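PDB 6SK0: putative type VI secretion protein from Escherichia coli, which forms the trimeric VgrG spike at the tip of the type VI secretion system and loads and inhibits a phospholipase effector. Local coordinates for the interface of chains A and B. Sequence-based numbering; all coordinates share one arbitrary frame. Chains: chain A/B, Putative type VI secretion protein.

Contact 1: the interface of chains A and B. Residues chain A 712-714, 718-719; chain B 721-723, 726-728.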
ATOM      1  N   ILE A 712     -15.443 -16.774 -26.159  1.00 37.34           N
ATOM      2  CA  ILE A 712     -14.738 -17.772 -25.376  1.00 37.34           C
ATOM      3  C   ILE A 712     -13.989 -18.654 -26.355  1.00 37.34           C
ATOM      4  O   ILE A 712     -14.597 -19.243 -27.255  1.00 37.34           O
ATOM      5  CB  ILE A 712     -15.693 -18.604 -24.513  1.00 37.34           C
ATOM      6  CG1 ILE A 712     -16.408 -17.715 -23.505  1.00 37.34           C
ATOM      7  CG2 ILE A 712     -14.944 -19.718 -23.837  1.00 37.34           C
ATOM      8  CD1 ILE A 712     -17.576 -18.361 -22.865  1.00 37.34           C
ATOM      9  N   GLN A 713     -12.683 -18.755 -26.185  1.00 40.44           N
ATOM     10  CA  GLN A 713     -11.867 -19.414 -27.185  1.00 40.44           C
ATOM     11  C   GLN A 713     -10.717 -20.173 -26.550  1.00 40.44           C
ATOM     12  O   GLN A 713     -10.034 -19.663 -25.665  1.00 40.44           O
ATOM     13  CB  GLN A 713     -11.327 -18.398 -28.189  1.00 40.44           C
ATOM     14  CG  GLN A 713     -10.213 -18.927 -29.040  1.00 40.44           C
ATOM     15  CD  GLN A 713     -10.007 -18.116 -30.294  1.00 40.44           C
ATOM     16  OE1 GLN A 713     -10.590 -17.048 -30.459  1.00 40.44           O
ATOM     17  NE2 GLN A 713      -9.189 -18.630 -31.198  1.00 40.44           N
ATOM     18  N   SER A 714     -10.506 -21.391 -27.009  1.00 41.03           N
ATOM     19  CA  SER A 714      -9.250 -22.093 -26.806  1.00 41.03           C
ATOM     20  C   SER A 714      -8.526 -22.070 -28.146  1.00 41.03           C
ATOM     21  O   SER A 714      -8.999 -22.654 -29.123  1.00 41.03           O
ATOM     22  CB  SER A 714      -9.471 -23.511 -26.300  1.00 41.03           C
ATOM     23  OG  SER A 714      -8.244 -24.191 -26.213  1.00 41.03           O
ATOM     24  N   LYS A 718      -8.914 -27.569 -26.285  1.00 40.89           N
ATOM     25  CA  LYS A 718     -10.328 -27.885 -26.259  1.00 40.89           C
ATOM     26  C   LYS A 718     -11.098 -26.875 -25.426  1.00 40.89           C
ATOM     27  O   LYS A 718     -10.558 -26.244 -24.518  1.00 40.89           O
ATOM     28  CB  LYS A 718     -10.566 -29.280 -25.690  1.00 40.89           C
ATOM     29  CG  LYS A 718      -9.696 -30.338 -26.292  1.00 40.89           C
ATOM     30  CD  LYS A 718      -9.978 -31.672 -25.656  1.00 40.89           C
ATOM     31  CE  LYS A 718      -9.203 -32.779 -26.332  1.00 40.89           C
ATOM     32  NZ  LYS A 718      -9.363 -34.066 -25.600  1.00 40.89           N
ATOM     33  N   VAL A 719     -12.372 -26.740 -25.751  1.00 38.07           N
ATOM     34  CA  VAL A 719     -13.333 -26.050 -24.912  1.00 38.07           C
ATOM     35  C   VAL A 719     -14.324 -27.090 -24.423  1.00 38.07           C
ATOM     36  O   VAL A 719     -14.969 -27.772 -25.225  1.00 38.07           O
ATOM     37  CB  VAL A 719     -14.043 -24.915 -25.658  1.00 38.07           C
ATOM     38  CG1 VAL A 719     -15.114 -24.322 -24.780  1.00 38.07           C
ATOM     39  CG2 VAL A 719     -13.052 -23.869 -26.093  1.00 38.07           C
TER
ATOM     40  N   VAL B 721     -18.196 -19.293 -29.009  1.00 38.08           N
ATOM     41  CA  VAL B 721     -17.361 -20.270 -28.333  1.00 38.08           C
ATOM     42  C   VAL B 721     -16.613 -21.039 -29.404  1.00 38.08           C
ATOM     43  O   VAL B 721     -17.224 -21.753 -30.205  1.00 38.08           O
ATOM     44  CB  VAL B 721     -18.181 -21.212 -27.444  1.00 38.08           C
ATOM     45  CG1 VAL B 721     -17.267 -22.099 -26.650  1.00 38.08           C
ATOM     46  CG2 VAL B 721     -19.089 -20.421 -26.541  1.00 38.08           C
ATOM     47  N   SER B 722     -15.300 -20.880 -29.436  1.00 39.53           N
ATOM     48  CA  SER B 722     -14.478 -21.521 -30.444  1.00 39.53           C
ATOM     49  C   SER B 722     -13.400 -22.347 -29.777  1.00 39.53           C
ATOM     50  O   SER B 722     -12.715 -21.873 -28.870  1.00 39.53           O
ATOM     51  CB  SER B 722     -13.842 -20.502 -31.388  1.00 39.53           C
ATOM     52  OG  SER B 722     -14.479 -19.247 -31.267  1.00 39.53           O
ATOM     53  N   ALA B 723     -13.267 -23.579 -30.226  1.00 40.73           N
ATOM     54  CA  ALA B 723     -12.182 -24.446 -29.823  1.00 40.73           C
ATOM     55  C   ALA B 723     -11.341 -24.752 -31.045  1.00 40.73           C
ATOM     56  O   ALA B 723     -11.823 -24.710 -32.177  1.00 40.73           O
ATOM     57  CB  ALA B 723     -12.687 -25.737 -29.186  1.00 40.73           C
ATOM     58  N   GLU B 726     -11.400 -29.372 -30.094  1.00 43.31           N
ATOM     59  CA  GLU B 726     -12.605 -30.100 -29.741  1.00 43.31           C
ATOM     60  C   GLU B 726     -13.457 -29.217 -28.848  1.00 43.31           C
ATOM     61  O   GLU B 726     -12.978 -28.717 -27.830  1.00 43.31           O
ATOM     62  CB  GLU B 726     -12.229 -31.409 -29.041  1.00 43.31           C
ATOM     63  CG  GLU B 726     -13.364 -32.253 -28.546  1.00 43.31           C
ATOM     64  CD  GLU B 726     -12.908 -33.656 -28.168  1.00 43.31           C
ATOM     65  OE1 GLU B 726     -12.180 -33.803 -27.161  1.00 43.31           O
ATOM     66  OE2 GLU B 726     -13.266 -34.619 -28.877  1.00 43.31           O
ATOM     67  N   LEU B 727     -14.704 -29.023 -29.232  1.00 40.09           N
ATOM     68  CA  LEU B 727     -15.671 -28.312 -28.416  1.00 40.09           C
ATOM     69  C   LEU B 727     -16.679 -29.324 -27.897  1.00 40.09           C
ATOM     70  O   LEU B 727     -17.364 -29.984 -28.683  1.00 40.09           O
ATOM     71  CB  LEU B 727     -16.353 -27.208 -29.216  1.00 40.09           C
ATOM     72  CG  LEU B 727     -17.031 -26.094 -28.421  1.00 40.09           C
ATOM     73  CD1 LEU B 727     -17.136 -24.835 -29.259  1.00 40.09           C
ATOM     74  CD2 LEU B 727     -18.394 -26.516 -27.957  1.00 40.09           C
ATOM     75  N   ILE B 728     -16.775 -29.443 -26.581  1.00 39.40           N
ATOM     76  CA  ILE B 728     -17.649 -30.414 -25.941  1.00 39.40           C
ATOM     77  C   ILE B 728     -18.591 -29.692 -24.995  1.00 39.40           C
ATOM     78  O   ILE B 728     -18.149 -28.945 -24.116  1.00 39.40           O
ATOM     79  CB  ILE B 728     -16.849 -31.486 -25.185  1.00 39.40           C
ATOM     80  CG1 ILE B 728     -15.930 -32.233 -26.141  1.00 39.40           C
ATOM     81  CG2 ILE B 728     -17.786 -32.445 -24.491  1.00 39.40           C
ATOM     82  CD1 ILE B 728     -15.108 -33.293 -25.484  1.00 39.40           C
TER
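The two methyl branches of A:Val719 pack on different parts of chain B. Its CG1, anti to the backbone N (chi1 175°), runs obliquely across B:Val721 and meets that residue's CG1 at 3.6 Å. CG2, beside the backbone N, turns instead to B:Ala723, whose CB lies 3.6 Å away, and also rests near the carbonyl oxygen of B:Ser722. Both methyls thus reach back to B strand 718-723, while the backbone pairs with B strand 726-731. A:Lys718 and B:Glu726 are arranged differently: both extended chains run alongside each other and point the same way. Their methylenes pack, CG of A:Lys718 lying 3.9 Å from CB of B:Glu726, and the ammonium NZ ends 3.2 Å from the carboxylate OE1, a salt bridge whose hydrogen bond is weak. Backbone bonds join two strand pairs, A 710-714 with B 718-723 and A 718-723 with B 726-731. The amide of B:Ser722 binds A:Ile712 O at 2.8 Å, and its carbonyl receives the A:Ser714 amide. A:Val719 gives its N-H to B:Glu726 O and takes the B:Ile728 amide on its own carbonyl at 2.8 Å. These parallel pairs join A and B in the intertwined beta-helix of the trimer and probably help keep the chains in register.

Contact 2: the interface of chains A and B. Residues chain A 671, 673-675; chain B 678-680, 682-684.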
ATOM      1  N   ALA A 671      -9.722 -11.459   1.103  1.00 37.27           N
ATOM      2  CA  ALA A 671     -10.705 -10.597   1.726  1.00 37.27           C
ATOM      3  C   ALA A 671     -11.726 -11.468   2.431  1.00 37.27           C
ATOM      4  O   ALA A 671     -12.205 -12.452   1.863  1.00 37.27           O
ATOM      5  CB  ALA A 671     -11.384  -9.692   0.699  1.00 37.27           C
ATOM      6  N   GLY A 673     -14.697 -10.451   3.227  1.00 39.71           N
ATOM      7  CA  GLY A 673     -15.940 -10.201   2.536  1.00 39.71           C
ATOM      8  C   GLY A 673     -15.809 -10.379   1.042  1.00 39.71           C
ATOM      9  O   GLY A 673     -15.690 -11.502   0.554  1.00 39.71           O
ATOM     10  N   ALA A 674     -15.820  -9.281   0.307  1.00 38.13           N
ATOM     11  CA  ALA A 674     -15.843  -9.329  -1.142  1.00 38.13           C
ATOM     12  C   ALA A 674     -14.510  -8.885  -1.726  1.00 38.13           C
ATOM     13  O   ALA A 674     -13.731  -8.178  -1.091  1.00 38.13           O
ATOM     14  CB  ALA A 674     -16.967  -8.453  -1.696  1.00 38.13           C
ATOM     15  N   VAL A 675     -14.255  -9.329  -2.944  1.00 36.18           N
ATOM     16  CA  VAL A 675     -13.216  -8.772  -3.792  1.00 36.18           C
ATOM     17  C   VAL A 675     -13.922  -8.093  -4.950  1.00 36.18           C
ATOM     18  O   VAL A 675     -14.700  -8.726  -5.670  1.00 36.18           O
ATOM     19  CB  VAL A 675     -12.237  -9.845  -4.282  1.00 36.18           C
ATOM     20  CG1 VAL A 675     -11.302  -9.273  -5.323  1.00 36.18           C
ATOM     21  CG2 VAL A 675     -11.469 -10.431  -3.115  1.00 36.18           C
TER
ATOM     22  N   LEU B 678      -8.778 -14.085  -3.420  1.00 36.29           N
ATOM     23  CA  LEU B 678      -9.703 -14.942  -2.702  1.00 36.29           C
ATOM     24  C   LEU B 678     -10.663 -14.084  -1.898  1.00 36.29           C
ATOM     25  O   LEU B 678     -10.246 -13.337  -1.009  1.00 36.29           O
ATOM     26  CB  LEU B 678      -8.966 -15.921  -1.794  1.00 36.29           C
ATOM     27  CG  LEU B 678      -9.878 -16.726  -0.872  1.00 36.29           C
ATOM     28  CD1 LEU B 678     -10.878 -17.573  -1.657  1.00 36.29           C
ATOM     29  CD2 LEU B 678      -9.052 -17.581   0.046  1.00 36.29           C
ATOM     30  N   SER B 679     -11.937 -14.184  -2.220  1.00 38.16           N
ATOM     31  CA  SER B 679     -13.000 -13.646  -1.397  1.00 38.16           C
ATOM     32  C   SER B 679     -13.563 -14.781  -0.558  1.00 38.16           C
ATOM     33  O   SER B 679     -13.813 -15.873  -1.075  1.00 38.16           O
ATOM     34  CB  SER B 679     -14.086 -13.012  -2.265  1.00 38.16           C
ATOM     35  OG  SER B 679     -15.260 -12.785  -1.524  1.00 38.16           O
ATOM     36  N   ARG B 680     -13.743 -14.536   0.731  1.00 41.14           N
ATOM     37  CA  ARG B 680     -14.173 -15.616   1.606  1.00 41.14           C
ATOM     38  C   ARG B 680     -15.686 -15.691   1.742  1.00 41.14           C
ATOM     39  O   ARG B 680     -16.238 -16.787   1.836  1.00 41.14           O
ATOM     40  CB  ARG B 680     -13.525 -15.472   2.978  1.00 41.14           C
ATOM     41  CG  ARG B 680     -12.025 -15.642   2.944  1.00 41.14           C
ATOM     42  CD  ARG B 680     -11.461 -15.780   4.319  1.00 41.14           C
ATOM     43  NE  ARG B 680     -11.839 -17.050   4.919  1.00 41.14           N
ATOM     44  CZ  ARG B 680     -11.790 -17.306   6.219  1.00 41.14           C
ATOM     45  NH1 ARG B 680     -11.381 -16.375   7.062  1.00 41.14           N
ATOM     46  NH2 ARG B 680     -12.142 -18.497   6.669  1.00 41.14           N
ATOM     47  N   GLN B 682     -18.309 -12.850   0.499  1.00 41.98           N
ATOM     48  CA  GLN B 682     -19.241 -12.026  -0.256  1.00 41.98           C
ATOM     49  C   GLN B 682     -18.958 -12.029  -1.750  1.00 41.98           C
ATOM     50  O   GLN B 682     -19.382 -11.114  -2.458  1.00 41.98           O
ATOM     51  CB  GLN B 682     -19.242 -10.606   0.296  1.00 41.98           C
ATOM     52  CG  GLN B 682     -19.834 -10.523   1.686  1.00 41.98           C
ATOM     53  CD  GLN B 682     -19.337  -9.327   2.464  1.00 41.98           C
ATOM     54  OE1 GLN B 682     -18.849  -8.359   1.892  1.00 41.98           O
ATOM     55  NE2 GLN B 682     -19.457  -9.390   3.778  1.00 41.98           N
ATOM     56  N   GLY B 683     -18.275 -13.044  -2.242  1.00 39.66           N
ATOM     57  CA  GLY B 683     -18.085 -13.187  -3.659  1.00 39.66           C
ATOM     58  C   GLY B 683     -17.125 -12.175  -4.256  1.00 39.66           C
ATOM     59  O   GLY B 683     -16.471 -11.391  -3.581  1.00 39.66           O
ATOM     60  N   MET B 684     -17.072 -12.207  -5.575  1.00 38.41           N
ATOM     61  CA  MET B 684     -16.092 -11.456  -6.334  1.00 38.41           C
ATOM     62  C   MET B 684     -16.789 -10.764  -7.489  1.00 38.41           C
ATOM     63  O   MET B 684     -17.564 -11.389  -8.217  1.00 38.41           O
ATOM     64  CB  MET B 684     -14.985 -12.382  -6.830  1.00 38.41           C
ATOM     65  CG  MET B 684     -13.908 -11.721  -7.633  1.00 38.41           C
ATOM     66  SD  MET B 684     -12.493 -12.812  -7.853  1.00 38.41           S
ATOM     67  CE  MET B 684     -12.123 -13.230  -6.156  1.00 38.41           C
TER
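A:Val675 and B:Met684 form the apolar centre, their side chains side by side and pointing the same way. The bend of the methionine at chi3 (-54°) folds its methyl CE back over the valine, 3.9 Å from A:Val675 CB. Next to the methionine methyl, CB of B:Ser679 lies 3.8 Å from A:Val675 CG2. Further out, A:Ala674 CB touches B:Gln682 CB at 3.7 Å, and the amide end of that glutamine lies against CA of A:Gly673.

The polar rim gathers round the B:Ser679 hydroxyl, which torsion chi1 (165°) sets anti to its own backbone N. OG reaches A:Gly673 O within the carbonyl plane, although the modelled separation is very short; it also donates a hydrogen bond to B:Gly683 O in its own chain at 2.8 Å, from above that carbonyl's plane. Both carbonyls are shared acceptors. A:Gly673 O takes a second donor, the B:Gln682 amide at 2.9 Å, from well above its plane, while B:Gly683 O receives the A:Val675 amide at 3.1 Å, in its plane. Beyond them, A:Ala671 gives its N-H to B:Leu678 O and accepts the B:Arg680 amide. Together these bonds tie the loop of A to that of B, which probably keeps the chains joined where they turn from one pair of parallel strands to the next.

Contact 3: the interface of chains A and B. Residues chain A 643-646, 651; chain B 587, 653-656.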
ATOM      1  N   ARG A 643       5.023  -3.590   6.312  1.00 38.04           N
ATOM      2  CA  ARG A 643       3.642  -3.805   6.688  1.00 38.04           C
ATOM      3  C   ARG A 643       2.926  -2.473   6.802  1.00 38.04           C
ATOM      4  O   ARG A 643       3.395  -1.560   7.484  1.00 38.04           O
ATOM      5  CB  ARG A 643       3.504  -4.569   7.997  1.00 38.04           C
ATOM      6  CG  ARG A 643       2.047  -4.716   8.383  1.00 38.04           C
ATOM      7  CD  ARG A 643       1.839  -5.686   9.485  1.00 38.04           C
ATOM      8  NE  ARG A 643       2.749  -6.810   9.403  1.00 38.04           N
ATOM      9  CZ  ARG A 643       3.060  -7.569  10.439  1.00 38.04           C
ATOM     10  NH1 ARG A 643       2.523  -7.316  11.617  1.00 38.04           N
ATOM     11  NH2 ARG A 643       3.902  -8.571  10.296  1.00 38.04           N
ATOM     12  N   ILE A 644       1.794  -2.378   6.128  1.00 36.64           N
ATOM     13  CA  ILE A 644       0.850  -1.291   6.278  1.00 36.64           C
ATOM     14  C   ILE A 644      -0.430  -1.930   6.784  1.00 36.64           C
ATOM     15  O   ILE A 644      -1.046  -2.738   6.081  1.00 36.64           O
ATOM     16  CB  ILE A 644       0.628  -0.541   4.962  1.00 36.64           C
ATOM     17  CG1 ILE A 644       1.892   0.225   4.580  1.00 36.64           C
ATOM     18  CG2 ILE A 644      -0.539   0.397   5.067  1.00 36.64           C
ATOM     19  CD1 ILE A 644       2.753  -0.494   3.627  1.00 36.64           C
ATOM     20  N   ALA A 645      -0.817  -1.605   8.007  1.00 36.73           N
ATOM     21  CA  ALA A 645      -1.908  -2.322   8.641  1.00 36.73           C
ATOM     22  C   ALA A 645      -2.794  -1.382   9.437  1.00 36.73           C
ATOM     23  O   ALA A 645      -2.307  -0.604  10.260  1.00 36.73           O
ATOM     24  CB  ALA A 645      -1.378  -3.436   9.545  1.00 36.73           C
ATOM     25  N   SER A 646      -4.090  -1.468   9.186  1.00 38.34           N
ATOM     26  CA  SER A 646      -5.107  -0.886  10.043  1.00 38.34           C
ATOM     27  C   SER A 646      -5.762  -2.017  10.816  1.00 38.34           C
ATOM     28  O   SER A 646      -6.326  -2.936  10.217  1.00 38.34           O
ATOM     29  CB  SER A 646      -6.142  -0.105   9.240  1.00 38.34           C
ATOM     30  OG  SER A 646      -7.122   0.425  10.105  1.00 38.34           O
ATOM     31  N   VAL A 651      -7.566   0.369   5.054  1.00 36.40           N
ATOM     32  CA  VAL A 651      -6.393   0.911   4.395  1.00 36.40           C
ATOM     33  C   VAL A 651      -6.851   1.454   3.055  1.00 36.40           C
ATOM     34  O   VAL A 651      -7.392   0.715   2.226  1.00 36.40           O
ATOM     35  CB  VAL A 651      -5.296  -0.151   4.234  1.00 36.40           C
ATOM     36  CG1 VAL A 651      -4.160   0.384   3.399  1.00 36.40           C
ATOM     37  CG2 VAL A 651      -4.806  -0.613   5.597  1.00 36.40           C
TER
ATOM     38  N   ALA B 587      -2.425  -7.627  13.057  1.00 41.72           N
ATOM     39  CA  ALA B 587      -2.196  -7.754  11.625  1.00 41.72           C
ATOM     40  C   ALA B 587      -1.626  -9.119  11.281  1.00 41.72           C
ATOM     41  O   ALA B 587      -2.053  -9.749  10.308  1.00 41.72           O
ATOM     42  CB  ALA B 587      -1.265  -6.649  11.140  1.00 41.72           C
ATOM     43  N   ILE B 653      -0.211  -5.743   3.384  1.00 36.32           N
ATOM     44  CA  ILE B 653      -1.237  -4.769   3.705  1.00 36.32           C
ATOM     45  C   ILE B 653      -2.357  -5.510   4.408  1.00 36.32           C
ATOM     46  O   ILE B 653      -2.946  -6.438   3.843  1.00 36.32           O
ATOM     47  CB  ILE B 653      -1.745  -4.035   2.458  1.00 36.32           C
ATOM     48  CG1 ILE B 653      -0.589  -3.310   1.780  1.00 36.32           C
ATOM     49  CG2 ILE B 653      -2.854  -3.074   2.822  1.00 36.32           C
ATOM     50  CD1 ILE B 653      -0.922  -2.784   0.439  1.00 36.32           C
ATOM     51  N   MET B 654      -2.621  -5.132   5.649  1.00 39.25           N
ATOM     52  CA  MET B 654      -3.662  -5.739   6.457  1.00 39.25           C
ATOM     53  C   MET B 654      -4.658  -4.673   6.867  1.00 39.25           C
ATOM     54  O   MET B 654      -4.278  -3.563   7.240  1.00 39.25           O
ATOM     55  CB  MET B 654      -3.089  -6.418   7.701  1.00 39.25           C
ATOM     56  CG  MET B 654      -2.231  -7.621   7.423  1.00 39.25           C
ATOM     57  SD  MET B 654      -0.576  -7.204   6.856  1.00 39.25           S
ATOM     58  CE  MET B 654       0.362  -8.569   7.539  1.00 39.25           C
ATOM     59  N   SER B 655      -5.930  -5.011   6.797  1.00 38.81           N
ATOM     60  CA  SER B 655      -6.975  -4.119   7.259  1.00 38.81           C
ATOM     61  C   SER B 655      -7.999  -4.951   7.999  1.00 38.81           C
ATOM     62  O   SER B 655      -8.435  -5.986   7.493  1.00 38.81           O
ATOM     63  CB  SER B 655      -7.620  -3.363   6.092  1.00 38.81           C
ATOM     64  OG  SER B 655      -8.216  -4.253   5.170  1.00 38.81           O
ATOM     65  N   GLY B 656      -8.350  -4.522   9.208  1.00 39.93           N
ATOM     66  CA  GLY B 656      -9.499  -5.109   9.868  1.00 39.93           C
ATOM     67  C   GLY B 656     -10.766  -4.886   9.071  1.00 39.93           C
ATOM     68  O   GLY B 656     -11.631  -5.757   9.001  1.00 39.93           O
TER
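This is a parallel strand-to-strand interface between two copies of the spike protein, backed by a helix, and it helps to knit the trimer together. A:Arg643 and B:Met654 pass at a slant to each other: the arginine chain, bent at chi3 (-36°), brings NE to 3.5 Å from the methionine methyl CE, and its CD packs on the same methyl. The methionine, itself bent at chi2 and chi3, lays SD close to CG and CD of the arginine, so the thioether packs along the arginine methylenes and up to the start of the guanidinium group. CB of B:Ala587, on helix 578-600, lies 3.6 Å from A:Ala645 CB and equally near the arginine CD, so the helix packs against this face through a methyl group. On the opposite face A:Val651 CG1, anti to its backbone N, meets B:Ile653 CG2 at 3.7 Å. Backbone hydrogen bonds run along the pair: B:Met654 N to A:Ile644 O, A:Ser646 N to B:Met654 O, and, just past the strand end, B:Gly656 N to A:Ser646 O at 2.8 Å. Strand 642-646 of A thus pairs in parallel beside strand 651-655 of B in the wall of the intertwined beta-helix, with the helix of B covering one side.

The three contacts are spaced along the long axis of the spike: the centres of the C-alpha atoms of contact 1 and contact 2 are about 29 Å apart, those of contact 2 and contact 3 about 17 Å, and those of contact 1 and contact 3 about 42 Å. No residue is common to two of them, but strand 675-679 gives A:Val675 and, from chain B, B:Ser679 to contact 2, just as strand 718-723 serves both chains in contact 1 and strand 651-655 in contact 3. Each chain pairs at staggered positions, so chain-to-chain pairing recurs along the shaft, as might suit a rigid puncturing tip.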